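Local coordinates for protein enoyl-CoA hydratase, EchA3 (Mycobacterium marinum M, PDB 3R6H) that probably acts as a lyase in lipid metabolism, as a member of the enoyl-CoA hydratase/isomerase family, at residues R19-K24 with A54-V59; R58-G63 with V98-T103; H105-G110 with Q129-A134. All coordinates share one frame; numbering follows the deposited sequence.

In the fold
The three contacts follow the chain of a crotonase-type domain from the large sheet to the small one. Contact 1 is partly buried: past the parallel end of strands 15-20 and 50-54, polar side chains bind a carboxylate and backbone carbonyls, with two waters bridging. Contact 2 shares Arg-58 and Val-59 with it but is buried, and it relies on an aromatic ring against aliphatic and sulfur groups of strand 98-102. Thr-103 ties the two together through its hydrogen bond to Asn-56 O. Contact 3, again partly buried, belongs to the small sheet, where backbone pairing leads to a potassium site; bonds Phe-60 N to His-105 O and Ile-107 N to Ser-61 O couple it to contact 2.

Contact 1 (R19-K24 with A54-V59); sequences RMDDGK and AGNHRV
Asp-21 and Asn-56 meet crosswise, the carboxylate and amide planes standing 90° apart, and Asn-56 ND2 donates to Asp-21 OD1 over 3.1 Å. The donor lies well above the carboxylate plane; Gly-23 N reaches the same oxygen from the opposite face in an Asx turn. Asn-56 ND2 also donates to Lys-24 O at 3.2 Å; that oxygen lies close to the amide plane, but the N-H comes from above the carbonyl plane. Arg-58 NH2 donates to Lys-24 O at 2.9 Å through a bent bond, in the plane of that carbonyl and on a lone pair, Arg-58 NH1 adding a weak bond. Asn-56 is oriented by its chi1 of 66°, which sets the amide between its own N and C=O; OD1 then accepts from Arg-58 N and Val-59 N, bracing the loop. A water joins Asp-21 OD1 to Arg-58 NH2, and another links Arg-19 NE to Gly-55 O. At the strand end, Met-20 N donates to Ala-54 O (2.9 Å) almost straight, at 176°, while Arg-19 CG lies 4.0 Å from Ala-54 CB. Arg-19 and Ala-54 share a sheet face under Leu-187 of helix 186-198, whereas Met-20 turns to Met-32 and Leu-36 of helix 30-46.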
loop_
_atom_site.group_PDB
_atom_site.type_symbol
_atom_site.label_atom_id
_atom_site.label_comp_id
_atom_site.label_asym_id
_atom_site.label_seq_id
_atom_site.Cartn_x
_atom_site.Cartn_y
_atom_site.Cartn_z
ATOM N N ARG A 19 27.805 13.967 1.277
ATOM C CA ARG A 19 28.238 12.960 0.293
ATOM C C ARG A 19 29.106 11.890 0.982
ATOM O O ARG A 19 30.138 12.198 1.560
ATOM C CB ARG A 19 29.000 13.619 -0.876
ATOM C CG ARG A 19 28.151 14.558 -1.743
ATOM C CD ARG A 19 28.967 15.311 -2.841
ATOM N NE ARG A 19 29.345 14.444 -3.968
ATOM C CZ ARG A 19 29.974 14.865 -5.073
ATOM N NH1 ARG A 19 30.285 16.154 -5.223
ATOM N NH2 ARG A 19 30.279 14.004 -6.041
ATOM N N MET A 20 28.664 10.636 0.923
ATOM C CA MET A 20 29.431 9.499 1.419
ATOM C C MET A 20 30.433 8.982 0.391
ATOM O O MET A 20 30.075 8.659 -0.742
ATOM C CB MET A 20 28.514 8.326 1.785
ATOM C CG MET A 20 27.487 8.634 2.824
ATOM S SD MET A 20 26.534 7.160 3.275
ATOM C CE MET A 20 25.417 7.076 1.860
ATOM N N ASP A 21 31.699 8.883 0.799
ATOM C CA ASP A 21 32.692 8.210 -0.049
ATOM C C ASP A 21 33.877 7.728 0.780
ATOM O O ASP A 21 34.789 8.507 1.064
ATOM C CB ASP A 21 33.186 9.114 -1.174
ATOM C CG ASP A 21 34.144 8.399 -2.124
ATOM O OD1 ASP A 21 34.234 7.162 -2.084
ATOM O OD2 ASP A 21 34.841 9.080 -2.911
ATOM N N ASP A 22 33.865 6.444 1.120
ATOM C CA ASP A 22 34.958 5.836 1.861
ATOM C C ASP A 22 35.987 5.175 0.933
ATOM O O ASP A 22 36.836 4.414 1.402
ATOM C CB ASP A 22 34.434 4.831 2.913
ATOM C CG ASP A 22 33.860 3.546 2.306
ATOM O OD1 ASP A 22 33.603 3.488 1.082
ATOM O OD2 ASP A 22 33.637 2.568 3.081
ATOM N N GLY A 23 35.893 5.457 -0.364
ATOM C CA GLY A 23 36.763 4.872 -1.371
ATOM C C GLY A 23 36.411 3.445 -1.737
ATOM O O GLY A 23 37.067 2.856 -2.596
ATOM N N LYS A 24 35.372 2.890 -1.094
ATOM C CA LYS A 24 34.907 1.530 -1.359
ATOM C C LYS A 24 33.378 1.523 -1.587
ATOM O O LYS A 24 32.910 2.160 -2.518
ATOM C CB LYS A 24 35.333 0.610 -0.223
ATOM C CG LYS A 24 36.861 0.599 -0.039
ATOM C CD LYS A 24 37.299 -0.272 1.132
ATOM C CE LYS A 24 38.828 -0.258 1.205
ATOM N NZ LYS A 24 39.325 -0.743 2.517
ATOM N N ALA A 54 23.926 11.702 -0.285
ATOM C CA ALA A 54 24.393 11.078 -1.516
ATOM C C ALA A 54 25.422 10.001 -1.223
ATOM O O ALA A 54 26.076 10.036 -0.181
ATOM C CB ALA A 54 25.016 12.139 -2.497
ATOM N N GLY A 55 25.582 9.071 -2.161
ATOM C CA GLY A 55 26.638 8.084 -2.100
ATOM C C GLY A 55 27.826 8.548 -2.924
ATOM O O GLY A 55 28.025 9.756 -3.116
ATOM N N ASN A 56 28.580 7.579 -3.433
ATOM C CA ASN A 56 29.710 7.873 -4.304
ATOM C C ASN A 56 29.374 7.456 -5.737
ATOM O O ASN A 56 28.211 7.198 -6.076
ATOM C CB ASN A 56 31.034 7.269 -3.747
ATOM C CG ASN A 56 31.063 5.750 -3.716
ATOM O OD1 ASN A 56 30.325 5.064 -4.443
ATOM N ND2 ASN A 56 31.963 5.200 -2.882
ATOM N N HIS A 57 30.368 7.405 -6.611
ATOM C CA HIS A 57 30.075 7.093 -8.007
ATOM C C HIS A 57 29.733 5.653 -8.308
ATOM O O HIS A 57 29.202 5.366 -9.382
ATOM C CB HIS A 57 31.203 7.608 -8.928
ATOM C CG HIS A 57 31.009 9.032 -9.298
ATOM N ND1 HIS A 57 31.265 10.061 -8.419
ATOM C CD2 HIS A 57 30.497 9.604 -10.413
ATOM C CE1 HIS A 57 30.952 11.212 -8.990
ATOM N NE2 HIS A 57 30.488 10.961 -10.201
ATOM N N ARG A 58 30.023 4.742 -7.394
ATOM C CA ARG A 58 29.778 3.342 -7.641
ATOM C C ARG A 58 28.616 2.754 -6.862
ATOM O O ARG A 58 28.044 1.750 -7.297
ATOM C CB ARG A 58 31.041 2.548 -7.385
ATOM C CG ARG A 58 32.077 2.853 -8.491
ATOM C CD ARG A 58 33.447 2.296 -8.154
ATOM N NE ARG A 58 33.987 2.934 -6.955
ATOM C CZ ARG A 58 33.917 2.443 -5.718
ATOM N NH1 ARG A 58 33.293 1.280 -5.470
ATOM N NH2 ARG A 58 34.448 3.146 -4.720
ATOM N N VAL A 59 28.292 3.354 -5.712
ATOM C CA VAL A 59 27.218 2.832 -4.844
ATOM C C VAL A 59 26.542 3.949 -4.077
ATOM O O VAL A 59 27.127 4.988 -3.839
ATOM C CB VAL A 59 27.734 1.833 -3.737
ATOM C CG1 VAL A 59 28.496 0.617 -4.342
ATOM C CG2 VAL A 59 28.612 2.556 -2.675
HETATM O O HOH W 1 27.633 11.992 -4.848
HETATM O O HOH W 2 35.152 5.907 -4.223
#

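Contact 2 (R58-G63 with V98-T103); sequences RVFSGG and VVIACT
Phe-60 sets its ring against a methyl of Ile-100: Ile-100 CG2 sits equally near Phe-60 CZ and Phe-60 CE1, 3.5 Å from each. The two side chains cross at about a right angle, and the methyl approaches obliquely. Farther back along the ring, Phe-60 CD1 lies 3.5 Å from Ala-101 O, so a backbone carbonyl joins the aliphatic contact. Cys-102 comes in at the base: its SG is 3.9 Å from Phe-60 CB and 5.0 Å from the ring centroid, a sulfur-aromatic contact 40° off the ring normal.

Torsions account for this reach. Phe-60 CG is anti to the backbone N (chi1 -178°), which extends the ring along strand 98-102 so that it spans Ile-100 to Cys-102. In the second shell, Leu-113 and Ala-106 pack against the Phe-60 side chain, while Leu-114 touches both Ile-100 and Cys-102. Thr-103 OG1 hydrogen-bonds Asn-56 O and so joins the residue after Cys-102 to the 56-59 loop; Val-59 O lies close to Thr-103 OG1 as well, at 3.5 Å. Asn-26 ND2 donates to Phe-60 O, which fixes the backbone that carries the ring.

The chain turns a corner at Phe-60, and its backbone bonds to His-105 follow at once. Touching Ile-100 and Cys-102 of the larger sheet and Ala-106 of the small one, the Phe-60 side chain fills the junction between strand 98-102 and strand 105-107, in the two-sheet core of the crotonase fold.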
loop_
_atom_site.group_PDB
_atom_site.type_symbol
_atom_site.label_atom_id
_atom_site.label_comp_id
_atom_site.label_asym_id
_atom_site.label_seq_id
_atom_site.Cartn_x
_atom_site.Cartn_y
_atom_site.Cartn_z
ATOM N N ARG A 58 30.023 4.742 -7.394
ATOM C CA ARG A 58 29.778 3.342 -7.641
ATOM C C ARG A 58 28.616 2.754 -6.862
ATOM O O ARG A 58 28.044 1.750 -7.297
ATOM C CB ARG A 58 31.041 2.548 -7.385
ATOM C CG ARG A 58 32.077 2.853 -8.491
ATOM C CD ARG A 58 33.447 2.296 -8.154
ATOM N NE ARG A 58 33.987 2.934 -6.955
ATOM C CZ ARG A 58 33.917 2.443 -5.718
ATOM N NH1 ARG A 58 33.293 1.280 -5.470
ATOM N NH2 ARG A 58 34.448 3.146 -4.720
ATOM N N VAL A 59 28.292 3.354 -5.712
ATOM C CA VAL A 59 27.218 2.832 -4.844
ATOM C C VAL A 59 26.542 3.949 -4.077
ATOM O O VAL A 59 27.127 4.988 -3.839
ATOM C CB VAL A 59 27.734 1.833 -3.737
ATOM C CG1 VAL A 59 28.496 0.617 -4.342
ATOM C CG2 VAL A 59 28.612 2.556 -2.675
ATOM N N PHE A 60 25.309 3.720 -3.626
ATOM C CA PHE A 60 24.793 4.503 -2.525
ATOM C C PHE A 60 25.453 3.992 -1.227
ATOM O O PHE A 60 26.276 4.683 -0.613
ATOM C CB PHE A 60 23.271 4.452 -2.433
ATOM C CG PHE A 60 22.732 5.295 -1.320
ATOM C CD1 PHE A 60 22.907 6.684 -1.347
ATOM C CD2 PHE A 60 22.059 4.727 -0.248
ATOM C CE1 PHE A 60 22.429 7.495 -0.293
ATOM C CE2 PHE A 60 21.592 5.515 0.799
ATOM C CZ PHE A 60 21.770 6.900 0.786
ATOM N N SER A 61 25.118 2.764 -0.841
ATOM C CA SER A 61 25.802 2.062 0.242
ATOM C C SER A 61 25.548 0.562 0.142
ATOM O O SER A 61 24.437 0.130 -0.154
ATOM C CB SER A 61 25.361 2.587 1.603
ATOM O OG SER A 61 25.891 1.788 2.670
ATOM N N GLY A 62 26.571 -0.238 0.417
ATOM C CA GLY A 62 26.413 -1.693 0.391
ATOM C C GLY A 62 25.824 -2.259 1.654
ATOM O O GLY A 62 25.561 -3.454 1.718
ATOM N N GLY A 63 25.658 -1.437 2.678
ATOM C CA GLY A 63 25.037 -1.879 3.927
ATOM C C GLY A 63 25.950 -1.737 5.121
ATOM O O GLY A 63 26.866 -0.914 5.123
ATOM N N VAL A 98 14.282 15.924 3.350
ATOM C CA VAL A 98 15.516 15.164 3.110
ATOM C C VAL A 98 15.381 14.480 1.757
ATOM O O VAL A 98 14.396 13.789 1.491
ATOM C CB VAL A 98 15.714 14.101 4.195
ATOM C CG1 VAL A 98 16.973 13.240 3.914
ATOM C CG2 VAL A 98 15.782 14.816 5.598
ATOM N N VAL A 99 16.361 14.702 0.900
ATOM C CA VAL A 99 16.362 14.097 -0.435
ATOM C C VAL A 99 17.552 13.148 -0.529
ATOM O O VAL A 99 18.693 13.490 -0.163
ATOM C CB VAL A 99 16.425 15.168 -1.547
ATOM C CG1 VAL A 99 16.390 14.525 -2.924
ATOM C CG2 VAL A 99 15.314 16.228 -1.378
ATOM N N ILE A 100 17.298 11.920 -0.970
ATOM C CA ILE A 100 18.368 10.943 -1.146
ATOM C C ILE A 100 18.791 10.899 -2.633
ATOM O O ILE A 100 17.974 10.650 -3.531
ATOM C CB ILE A 100 17.941 9.509 -0.699
ATOM C CG1 ILE A 100 17.277 9.509 0.677
ATOM C CG2 ILE A 100 19.146 8.513 -0.783
ATOM C CD1 ILE A 100 18.191 9.997 1.818
ATOM N N ALA A 101 20.084 11.169 -2.874
ATOM C CA ALA A 101 20.686 10.955 -4.164
ATOM C C ALA A 101 21.275 9.552 -4.153
ATOM O O ALA A 101 22.386 9.307 -3.664
ATOM C CB ALA A 101 21.759 12.008 -4.441
ATOM N N CYS A 102 20.485 8.624 -4.670
ATOM C CA CYS A 102 20.870 7.229 -4.730
ATOM C C CYS A 102 21.778 7.032 -5.950
ATOM O O CYS A 102 21.320 6.755 -7.040
ATOM C CB CYS A 102 19.616 6.367 -4.780
ATOM S SG CYS A 102 19.966 4.623 -4.461
ATOM N N THR A 103 23.085 7.221 -5.724
ATOM C CA THR A 103 24.062 7.341 -6.808
ATOM C C THR A 103 24.625 6.010 -7.295
ATOM O O THR A 103 25.508 5.969 -8.177
ATOM C CB THR A 103 25.213 8.279 -6.375
ATOM O OG1 THR A 103 25.679 7.885 -5.074
ATOM C CG2 THR A 103 24.714 9.723 -6.335
#

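Contact 3 (H105-G110 with Q129-A134); sequences HAIAMG and QANEVA. With K (potassium ion), chain B.
Ile-107 and Gln-129 form a parallel beta bridge with their CA atoms 5.0 Å apart, closed by Gln-129 N to Ala-106 O (3.1 Å) and by Ala-108 N to Gln-129 O (2.8 Å). A CA-H...O contact from Ile-107 to that same Gln-129 carbonyl adds to the pairing.

On the shared face, Ile-107 and Gln-129 run side by side in the same direction, Ile-107 CD1 resting 3.8 Å from Gln-129 CB. Gln-129 stretches on past it, and its NE2 is held by Ala-163 O. The other branch of Ile-107 meets Asn-131 at about a right angle: Ile-107 CG2 sits 3.4 Å from Asn-131 OD1. Ile-107 CG1, in turn, lies over one face of the His-105 ring.

Ala-108 is the N-cap of helix 109-114, with a positive phi of 57°, and its methyl touches two polar tips that come from directions about a right angle apart. Asn-131 OD1 is 3.5 Å from Ala-108 CB, and Glu-132 OE2 is 3.3 Å from it. Glu-132 bends at chi2 (78°), bringing the carboxylate obliquely against this methyl, and Glu-132 OE2 binds the potassium ion at 2.8 Å; a water is a further ligand. Phe-112 and Ile-139 pack on the Glu-132 side chain. Just beyond, Val-133 makes backbone hydrogen bonds to the second subunit.

A short strand that turns sharply at Ala-108 into helix 109-114 is a crotonase feature: in that family the start of this helix usually supplies a backbone N-H of the oxyanion hole, and a carboxylate at the Glu-132 position probably lies near the active site.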
loop_
_atom_site.group_PDB
_atom_site.type_symbol
_atom_site.label_atom_id
_atom_site.label_comp_id
_atom_site.label_asym_id
_atom_site.label_seq_id
_atom_site.Cartn_x
_atom_site.Cartn_y
_atom_site.Cartn_z
ATOM N N HIS A 105 24.007 1.353 -6.287
ATOM C CA HIS A 105 23.147 0.386 -5.576
ATOM C C HIS A 105 22.978 0.627 -4.090
ATOM O O HIS A 105 23.829 1.219 -3.452
ATOM C CB HIS A 105 23.468 -1.059 -5.937
ATOM C CG HIS A 105 24.628 -1.675 -5.238
ATOM N ND1 HIS A 105 25.005 -2.980 -5.502
ATOM C CD2 HIS A 105 25.461 -1.230 -4.272
ATOM C CE1 HIS A 105 26.038 -3.296 -4.742
ATOM N NE2 HIS A 105 26.350 -2.245 -4.006
ATOM N N ALA A 106 21.840 0.190 -3.547
ATOM C CA ALA A 106 21.521 0.380 -2.130
ATOM C C ALA A 106 21.110 -0.962 -1.589
ATOM O O ALA A 106 20.051 -1.464 -1.936
ATOM C CB ALA A 106 20.377 1.408 -1.940
ATOM N N ILE A 107 21.962 -1.536 -0.736
ATOM C CA ILE A 107 21.782 -2.916 -0.269
ATOM C C ILE A 107 21.655 -2.943 1.253
ATOM O O ILE A 107 22.447 -2.290 1.977
ATOM C CB ILE A 107 22.971 -3.834 -0.695
ATOM C CG1 ILE A 107 23.184 -3.785 -2.199
ATOM C CG2 ILE A 107 22.749 -5.274 -0.201
ATOM C CD1 ILE A 107 22.002 -4.265 -3.017
ATOM N N ALA A 108 20.643 -3.679 1.718
ATOM C CA ALA A 108 20.467 -3.982 3.148
ATOM C C ALA A 108 20.379 -2.666 3.939
ATOM O O ALA A 108 19.497 -1.860 3.638
ATOM C CB ALA A 108 21.576 -4.909 3.645
ATOM N N MET A 109 21.275 -2.368 4.896
ATOM C CA MET A 109 21.196 -1.057 5.567
ATOM C C MET A 109 21.267 0.142 4.586
ATOM O O MET A 109 20.703 1.197 4.866
ATOM C CB MET A 109 22.245 -0.919 6.689
ATOM C CG MET A 109 22.134 0.359 7.517
ATOM S SD MET A 109 20.646 0.469 8.543
ATOM C CE MET A 109 20.122 2.130 8.152
ATOM N N GLY A 110 21.896 -0.021 3.424
ATOM C CA GLY A 110 21.905 1.030 2.421
ATOM C C GLY A 110 20.495 1.286 1.887
ATOM O O GLY A 110 20.111 2.428 1.633
ATOM N N GLN A 129 17.941 -3.583 -2.738
ATOM C CA GLN A 129 17.687 -4.929 -2.244
ATOM C C GLN A 129 17.989 -5.050 -0.781
ATOM O O GLN A 129 19.027 -4.590 -0.327
ATOM C CB GLN A 129 18.579 -5.923 -2.981
ATOM C CG GLN A 129 18.299 -7.373 -2.624
ATOM C CD GLN A 129 19.384 -8.334 -3.076
ATOM O OE1 GLN A 129 20.519 -7.941 -3.361
ATOM N NE2 GLN A 129 19.049 -9.623 -3.080
ATOM N N ALA A 130 17.057 -5.612 -0.035
ATOM C CA ALA A 130 17.330 -6.094 1.325
ATOM C C ALA A 130 17.741 -7.561 1.157
ATOM O O ALA A 130 16.910 -8.435 1.053
ATOM C CB ALA A 130 16.070 -5.962 2.200
ATOM N N ASN A 131 19.037 -7.811 1.081
ATOM C CA ASN A 131 19.538 -9.118 0.758
ATOM C C ASN A 131 19.734 -10.034 1.947
ATOM O O ASN A 131 20.244 -11.121 1.781
ATOM C CB ASN A 131 20.862 -8.996 -0.009
ATOM C CG ASN A 131 22.033 -8.578 0.872
ATOM O OD1 ASN A 131 21.865 -7.850 1.849
ATOM N ND2 ASN A 131 23.259 -9.032 0.497
ATOM N N GLU A 132 19.284 -9.613 3.127
ATOM C CA GLU A 132 19.523 -10.337 4.360
ATOM C C GLU A 132 19.179 -11.820 4.275
ATOM O O GLU A 132 20.001 -12.670 4.613
ATOM C CB GLU A 132 18.736 -9.699 5.490
ATOM C CG GLU A 132 19.307 -8.415 6.084
ATOM C CD GLU A 132 19.090 -7.103 5.291
ATOM O OE1 GLU A 132 18.617 -7.127 4.147
ATOM O OE2 GLU A 132 19.434 -6.038 5.868
ATOM N N VAL A 133 17.991 -12.149 3.791
ATOM C CA VAL A 133 17.539 -13.546 3.824
ATOM C C VAL A 133 18.411 -14.406 2.900
ATOM O O VAL A 133 18.626 -15.591 3.166
ATOM C CB VAL A 133 16.022 -13.614 3.452
ATOM C CG1 VAL A 133 15.572 -15.000 3.003
ATOM C CG2 VAL A 133 15.144 -13.060 4.610
ATOM N N ALA A 134 18.920 -13.813 1.821
ATOM C CA ALA A 134 19.766 -14.532 0.868
ATOM C C ALA A 134 21.116 -14.906 1.481
ATOM O O ALA A 134 21.727 -15.893 1.056
ATOM C CB ALA A 134 19.993 -13.709 -0.407
HETATM K K K B . 20.280 -5.984 8.584
HETATM O O HOH W 3 22.549 -6.286 7.404
#